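Local coordinates for protein purine phosphoribosyltransferase (Pyrococcus horikoshii, PDB 1VDM) that probably transfers a phosphoribosyl group to or from a purine base, at residues Asp12-Arg23 with Pro40-Leu48. Numbering follows the deposited sequence.
Sequences DRAIFALAEKLR and PAVRLSHIL
Ile15 and Ala19 of helix 12-23 lie against Pro40 and Leu44 of helix 40-47, the two axes crossing at -49° with a closest approach of 10.2 Å. The packing is knobs-into-holes: Ile15 fits among Pro40, Arg43, Leu44 and Ile47, while Ile47 fits among Ile15, Phe16, Ala19 and Arg23. In Ile15 a chi1 of -70° sets CG1 beside the backbone N and CG2 anti to it, and the branches spread, CD1 reaching Pro40 CA at 3.6 Å and CG2 meeting Ile47 CD1 at 3.7 Å. The small Ala19 lets Ile47 CG2 come within 3.7 Å of its CB. Further along, the side chains of Leu22 and Leu44 cross at about a right angle, CD1 of Leu22 meeting CD1 of Leu44 at 3.8 Å, and Leu48 CD2 rests on Arg23 CG.

Arg43 bends at chi2 and chi3, which carries its guanidinium back to Asp12. Arg43 NH1 donates to Asp12 OD1 at 2.6 Å in a salt bridge; OD1 lies near the guanidinium plane, while NH1 approaches it from above the carboxylate plane, the planes 81° apart. Phe16 CZ lies at the guanidinium edge, 3.5 Å from Arg43 NH2. With an alanine in place of Arg43, Asp12 OD1 is likely to lose its charged mate and a gap to open beside Phe16 and Ile15. Asp12 OD2 is hydrogen-bonded to Trp8 of one neighbouring subunit and Trp9 of another; Phe16 of that second neighbour stacks on this Phe16. At the far end Arg23 NH2 makes a weak hydrogen bond to Ile47 O, 3.2 Å away.

An apolar seam thus joins two helices of the phosphoribosyltransferase fold, Leu22, Pro40 and Leu44 also touching strand 85-90, and its buried ion pair probably ties their packing to the subunit interfaces.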
ATOM      1  N   ASP G  12     -25.676  15.194  -4.517  1.00 28.94           N
ATOM      2  CA  ASP G  12     -24.776  14.935  -5.638  1.00 29.90           C
ATOM      3  C   ASP G  12     -25.576  14.774  -6.936  1.00 29.27           C
ATOM      4  O   ASP G  12     -25.268  15.408  -7.945  1.00 30.42           O
ATOM      5  CB  ASP G  12     -23.918  13.685  -5.388  1.00 31.70           C
ATOM      6  CG  ASP G  12     -22.528  14.021  -4.854  1.00 33.51           C
ATOM      7  OD1 ASP G  12     -21.997  15.104  -5.180  1.00 34.93           O
ATOM      8  OD2 ASP G  12     -21.957  13.189  -4.122  1.00 38.47           O
ATOM      9  N   ARG G  13     -26.604  13.936  -6.909  1.00 27.04           N
ATOM     10  CA  ARG G  13     -27.430  13.744  -8.092  1.00 28.79           C
ATOM     11  C   ARG G  13     -28.094  15.046  -8.553  1.00 30.12           C
ATOM     12  O   ARG G  13     -28.235  15.297  -9.757  1.00 30.25           O
ATOM     13  CB  ARG G  13     -28.499  12.692  -7.832  1.00 26.62           C
ATOM     14  CG  ARG G  13     -27.969  11.291  -7.816  1.00 26.37           C
ATOM     15  CD  ARG G  13     -29.105  10.320  -7.638  1.00 28.05           C
ATOM     16  NE  ARG G  13     -29.510  10.178  -6.245  1.00 27.99           N
ATOM     17  CZ  ARG G  13     -30.500   9.394  -5.841  1.00 29.44           C
ATOM     18  NH1 ARG G  13     -31.199   8.691  -6.723  1.00 29.47           N
ATOM     19  NH2 ARG G  13     -30.761   9.274  -4.553  1.00 29.81           N
ATOM     20  N   ALA G  14     -28.496  15.872  -7.593  1.00 31.68           N
ATOM     21  CA  ALA G  14     -29.135  17.141  -7.904  1.00 32.14           C
ATOM     22  C   ALA G  14     -28.133  18.067  -8.568  1.00 33.40           C
ATOM     23  O   ALA G  14     -28.466  18.776  -9.517  1.00 33.20           O
ATOM     24  CB  ALA G  14     -29.672  17.788  -6.633  1.00 30.49           C
ATOM     25  N   ILE G  15     -26.907  18.069  -8.055  1.00 34.81           N
ATOM     26  CA  ILE G  15     -25.861  18.916  -8.611  1.00 34.78           C
ATOM     27  C   ILE G  15     -25.482  18.462 -10.016  1.00 36.60           C
ATOM     28  O   ILE G  15     -25.224  19.289 -10.882  1.00 37.24           O
ATOM     29  CB  ILE G  15     -24.601  18.899  -7.726  1.00 35.97           C
ATOM     30  CG1 ILE G  15     -24.875  19.641  -6.423  1.00 33.42           C
ATOM     31  CG2 ILE G  15     -23.428  19.548  -8.461  1.00 35.09           C
ATOM     32  CD1 ILE G  15     -23.692  19.642  -5.486  1.00 35.31           C
ATOM     33  N   PHE G  16     -25.452  17.150 -10.239  1.00 37.77           N
ATOM     34  CA  PHE G  16     -25.109  16.620 -11.557  1.00 38.90           C
ATOM     35  C   PHE G  16     -26.165  17.004 -12.584  1.00 36.53           C
ATOM     36  O   PHE G  16     -25.835  17.332 -13.731  1.00 35.23           O
ATOM     37  CB  PHE G  16     -24.931  15.087 -11.518  1.00 41.31           C
ATOM     38  CG  PHE G  16     -23.528  14.649 -11.152  1.00 45.38           C
ATOM     39  CD1 PHE G  16     -22.438  15.009 -11.951  1.00 46.60           C
ATOM     40  CD2 PHE G  16     -23.286  13.909  -9.988  1.00 46.49           C
ATOM     41  CE1 PHE G  16     -21.120  14.642 -11.593  1.00 45.13           C
ATOM     42  CE2 PHE G  16     -21.976  13.539  -9.624  1.00 46.03           C
ATOM     43  CZ  PHE G  16     -20.893  13.910 -10.432  1.00 44.62           C
ATOM     44  N   ALA G  17     -27.427  16.975 -12.165  1.00 35.67           N
ATOM     45  CA  ALA G  17     -28.543  17.335 -13.037  1.00 34.83           C
ATOM     46  C   ALA G  17     -28.450  18.811 -13.421  1.00 35.10           C
ATOM     47  O   ALA G  17     -28.632  19.183 -14.577  1.00 34.86           O
ATOM     48  CB  ALA G  17     -29.865  17.052 -12.334  1.00 31.57           C
ATOM     49  N   LEU G  18     -28.161  19.653 -12.441  1.00 36.69           N
ATOM     50  CA  LEU G  18     -28.040  21.075 -12.689  1.00 37.63           C
ATOM     51  C   LEU G  18     -26.901  21.325 -13.665  1.00 39.38           C
ATOM     52  O   LEU G  18     -27.033  22.120 -14.589  1.00 39.83           O
ATOM     53  CB  LEU G  18     -27.785  21.820 -11.370  1.00 37.12           C
ATOM     54  CG  LEU G  18     -28.947  21.747 -10.373  1.00 38.88           C
ATOM     55  CD1 LEU G  18     -28.490  22.172  -8.978  1.00 39.20           C
ATOM     56  CD2 LEU G  18     -30.084  22.637 -10.865  1.00 39.47           C
ATOM     57  N   ALA G  19     -25.781  20.642 -13.452  1.00 41.06           N
ATOM     58  CA  ALA G  19     -24.610  20.786 -14.315  1.00 41.70           C
ATOM     59  C   ALA G  19     -24.960  20.593 -15.782  1.00 43.61           C
ATOM     60  O   ALA G  19     -24.645  21.442 -16.608  1.00 45.18           O
ATOM     61  CB  ALA G  19     -23.536  19.791 -13.912  1.00 41.22           C
ATOM     62  N   GLU G  20     -25.616  19.484 -16.106  1.00 45.76           N
ATOM     63  CA  GLU G  20     -25.981  19.215 -17.492  1.00 49.40           C
ATOM     64  C   GLU G  20     -26.769  20.376 -18.097  1.00 50.11           C
ATOM     65  O   GLU G  20     -26.582  20.719 -19.271  1.00 51.29           O
ATOM     66  CB  GLU G  20     -26.789  17.913 -17.597  1.00 52.37           C
ATOM     67  CG  GLU G  20     -27.008  17.421 -19.046  1.00 57.21           C
ATOM     68  CD  GLU G  20     -25.700  17.278 -19.847  1.00 60.68           C
ATOM     69  OE1 GLU G  20     -24.789  16.547 -19.390  1.00 63.24           O
ATOM     70  OE2 GLU G  20     -25.580  17.894 -20.932  1.00 60.03           O
ATOM     71  N   LYS G  21     -27.639  20.984 -17.292  1.00 50.05           N
ATOM     72  CA  LYS G  21     -28.449  22.112 -17.738  1.00 49.71           C
ATOM     73  C   LYS G  21     -27.615  23.383 -17.844  1.00 49.20           C
ATOM     74  O   LYS G  21     -27.791  24.170 -18.772  1.00 49.46           O
ATOM     75  CB  LYS G  21     -29.621  22.339 -16.779  1.00 49.91           C
ATOM     76  CG  LYS G  21     -30.982  22.075 -17.391  1.00 51.44           C
ATOM     77  CD  LYS G  21     -31.097  20.648 -17.903  1.00 54.00           C
ATOM     78  CE  LYS G  21     -32.378  20.447 -18.701  1.00 55.50           C
ATOM     79  NZ  LYS G  21     -32.516  19.047 -19.195  1.00 56.59           N
ATOM     80  N   LEU G  22     -26.711  23.590 -16.893  1.00 48.44           N
ATOM     81  CA  LEU G  22     -25.863  24.776 -16.926  1.00 48.89           C
ATOM     82  C   LEU G  22     -24.865  24.711 -18.085  1.00 50.51           C
ATOM     83  O   LEU G  22     -24.311  25.732 -18.492  1.00 49.45           O
ATOM     84  CB  LEU G  22     -25.112  24.942 -15.599  1.00 47.58           C
ATOM     85  CG  LEU G  22     -25.901  25.451 -14.387  1.00 47.74           C
ATOM     86  CD1 LEU G  22     -24.999  25.515 -13.155  1.00 43.73           C
ATOM     87  CD2 LEU G  22     -26.466  26.826 -14.707  1.00 45.59           C
ATOM     88  N   ARG G  23     -24.637  23.510 -18.615  1.00 52.51           N
ATOM     89  CA  ARG G  23     -23.709  23.339 -19.732  1.00 54.50           C
ATOM     90  C   ARG G  23     -24.224  24.056 -20.973  1.00 55.97           C
ATOM     91  O   ARG G  23     -23.442  24.589 -21.760  1.00 56.62           O
ATOM     92  CB  ARG G  23     -23.488  21.853 -20.042  1.00 54.37           C
ATOM     93  CG  ARG G  23     -22.613  21.138 -19.016  1.00 54.76           C
ATOM     94  CD  ARG G  23     -21.761  20.038 -19.639  1.00 54.21           C
ATOM     95  NE  ARG G  23     -20.794  19.503 -18.678  1.00 55.55           N
ATOM     96  CZ  ARG G  23     -21.087  18.627 -17.719  1.00 54.35           C
ATOM     97  NH1 ARG G  23     -22.325  18.164 -17.581  1.00 51.61           N
ATOM     98  NH2 ARG G  23     -20.139  18.221 -16.887  1.00 55.03           N
ATOM     99  N   PRO G  40     -22.883  23.360  -3.307  1.00 37.31           N
ATOM    100  CA  PRO G  40     -23.170  23.149  -4.731  1.00 38.02           C
ATOM    101  C   PRO G  40     -22.224  23.982  -5.610  1.00 38.05           C
ATOM    102  O   PRO G  40     -21.829  23.548  -6.693  1.00 38.22           O
ATOM    103  CB  PRO G  40     -24.623  23.612  -4.875  1.00 37.47           C
ATOM    104  CG  PRO G  40     -25.181  23.498  -3.485  1.00 37.51           C
ATOM    105  CD  PRO G  40     -24.038  23.980  -2.635  1.00 36.78           C
ATOM    106  N   ALA G  41     -21.871  25.172  -5.127  1.00 38.26           N
ATOM    107  CA  ALA G  41     -20.991  26.085  -5.849  1.00 38.54           C
ATOM    108  C   ALA G  41     -19.631  25.467  -6.164  1.00 38.46           C
ATOM    109  O   ALA G  41     -19.213  25.441  -7.319  1.00 38.38           O
ATOM    110  CB  ALA G  41     -20.804  27.366  -5.054  1.00 38.85           C
ATOM    111  N   VAL G  42     -18.942  24.985  -5.133  1.00 38.42           N
ATOM    112  CA  VAL G  42     -17.635  24.363  -5.308  1.00 37.93           C
ATOM    113  C   VAL G  42     -17.738  23.196  -6.286  1.00 38.95           C
ATOM    114  O   VAL G  42     -16.956  23.106  -7.225  1.00 39.62           O
ATOM    115  CB  VAL G  42     -17.055  23.862  -3.949  1.00 37.78           C
ATOM    116  CG1 VAL G  42     -15.920  22.879  -4.179  1.00 35.35           C
ATOM    117  CG2 VAL G  42     -16.539  25.044  -3.154  1.00 34.99           C
ATOM    118  N   ARG G  43     -18.704  22.312  -6.062  1.00 37.70           N
ATOM    119  CA  ARG G  43     -18.901  21.168  -6.934  1.00 38.40           C
ATOM    120  C   ARG G  43     -19.146  21.596  -8.385  1.00 39.68           C
ATOM    121  O   ARG G  43     -18.555  21.025  -9.308  1.00 39.11           O
ATOM    122  CB  ARG G  43     -20.058  20.308  -6.426  1.00 37.76           C
ATOM    123  CG  ARG G  43     -19.679  19.385  -5.276  1.00 39.21           C
ATOM    124  CD  ARG G  43     -19.964  17.935  -5.647  1.00 38.29           C
ATOM    125  NE  ARG G  43     -19.345  17.614  -6.933  1.00 39.36           N
ATOM    126  CZ  ARG G  43     -19.682  16.580  -7.691  1.00 37.48           C
ATOM    127  NH1 ARG G  43     -20.637  15.753  -7.297  1.00 39.73           N
ATOM    128  NH2 ARG G  43     -19.077  16.388  -8.855  1.00 39.84           N
ATOM    129  N   LEU G  44     -19.995  22.601  -8.592  1.00 40.87           N
ATOM    130  CA  LEU G  44     -20.272  23.079  -9.946  1.00 42.29           C
ATOM    131  C   LEU G  44     -19.032  23.729 -10.572  1.00 43.07           C
ATOM    132  O   LEU G  44     -18.839  23.680 -11.790  1.00 43.69           O
ATOM    133  CB  LEU G  44     -21.442  24.073  -9.943  1.00 41.52           C
ATOM    134  CG  LEU G  44     -22.850  23.496  -9.754  1.00 41.80           C
ATOM    135  CD1 LEU G  44     -23.854  24.641  -9.615  1.00 39.48           C
ATOM    136  CD2 LEU G  44     -23.221  22.601 -10.930  1.00 38.84           C
ATOM    137  N   SER G  45     -18.195  24.343  -9.741  1.00 43.83           N
ATOM    138  CA  SER G  45     -16.975  24.970 -10.242  1.00 45.85           C
ATOM    139  C   SER G  45     -16.080  23.902 -10.878  1.00 47.32           C
ATOM    140  O   SER G  45     -15.474  24.132 -11.921  1.00 48.02           O
ATOM    141  CB  SER G  45     -16.216  25.654  -9.109  1.00 45.70           C
ATOM    142  OG  SER G  45     -15.037  26.261  -9.603  1.00 46.66           O
ATOM    143  N   HIS G  46     -16.011  22.738 -10.236  1.00 47.60           N
ATOM    144  CA  HIS G  46     -15.216  21.613 -10.715  1.00 47.92           C
ATOM    145  C   HIS G  46     -15.865  20.951 -11.934  1.00 48.51           C
ATOM    146  O   HIS G  46     -15.235  20.821 -12.979  1.00 49.85           O
ATOM    147  CB  HIS G  46     -15.052  20.569  -9.598  1.00 48.00           C
ATOM    148  CG  HIS G  46     -14.093  20.972  -8.520  1.00 47.62           C
ATOM    149  ND1 HIS G  46     -12.725  20.907  -8.677  1.00 48.58           N
ATOM    150  CD2 HIS G  46     -14.303  21.444  -7.267  1.00 47.97           C
ATOM    151  CE1 HIS G  46     -12.134  21.319  -7.569  1.00 48.18           C
ATOM    152  NE2 HIS G  46     -13.069  21.650  -6.698  1.00 47.74           N
ATOM    153  N   ILE G  47     -17.129  20.548 -11.794  1.00 48.69           N
ATOM    154  CA  ILE G  47     -17.877  19.884 -12.860  1.00 46.91           C
ATOM    155  C   ILE G  47     -17.980  20.657 -14.175  1.00 49.15           C
ATOM    156  O   ILE G  47     -18.137  20.057 -15.236  1.00 50.52           O
ATOM    157  CB  ILE G  47     -19.314  19.549 -12.412  1.00 44.29           C
ATOM    158  CG1 ILE G  47     -19.290  18.745 -11.115  1.00 43.19           C
ATOM    159  CG2 ILE G  47     -20.015  18.736 -13.489  1.00 44.84           C
ATOM    160  CD1 ILE G  47     -20.666  18.334 -10.631  1.00 42.03           C
ATOM    161  N   LEU G  48     -17.895  21.979 -14.117  1.00 50.23           N
ATOM    162  CA  LEU G  48     -18.008  22.780 -15.329  1.00 52.29           C
ATOM    163  C   LEU G  48     -16.679  23.283 -15.901  1.00 54.55           C
ATOM    164  O   LEU G  48     -16.641  24.323 -16.562  1.00 56.36           O
ATOM    165  CB  LEU G  48     -18.938  23.968 -15.077  1.00 50.70           C
ATOM    166  CG  LEU G  48     -20.399  23.639 -14.757  1.00 49.49           C
ATOM    167  CD1 LEU G  48     -21.135  24.925 -14.437  1.00 48.99           C
ATOM    168  CD2 LEU G  48     -21.053  22.931 -15.934  1.00 48.53           C
TER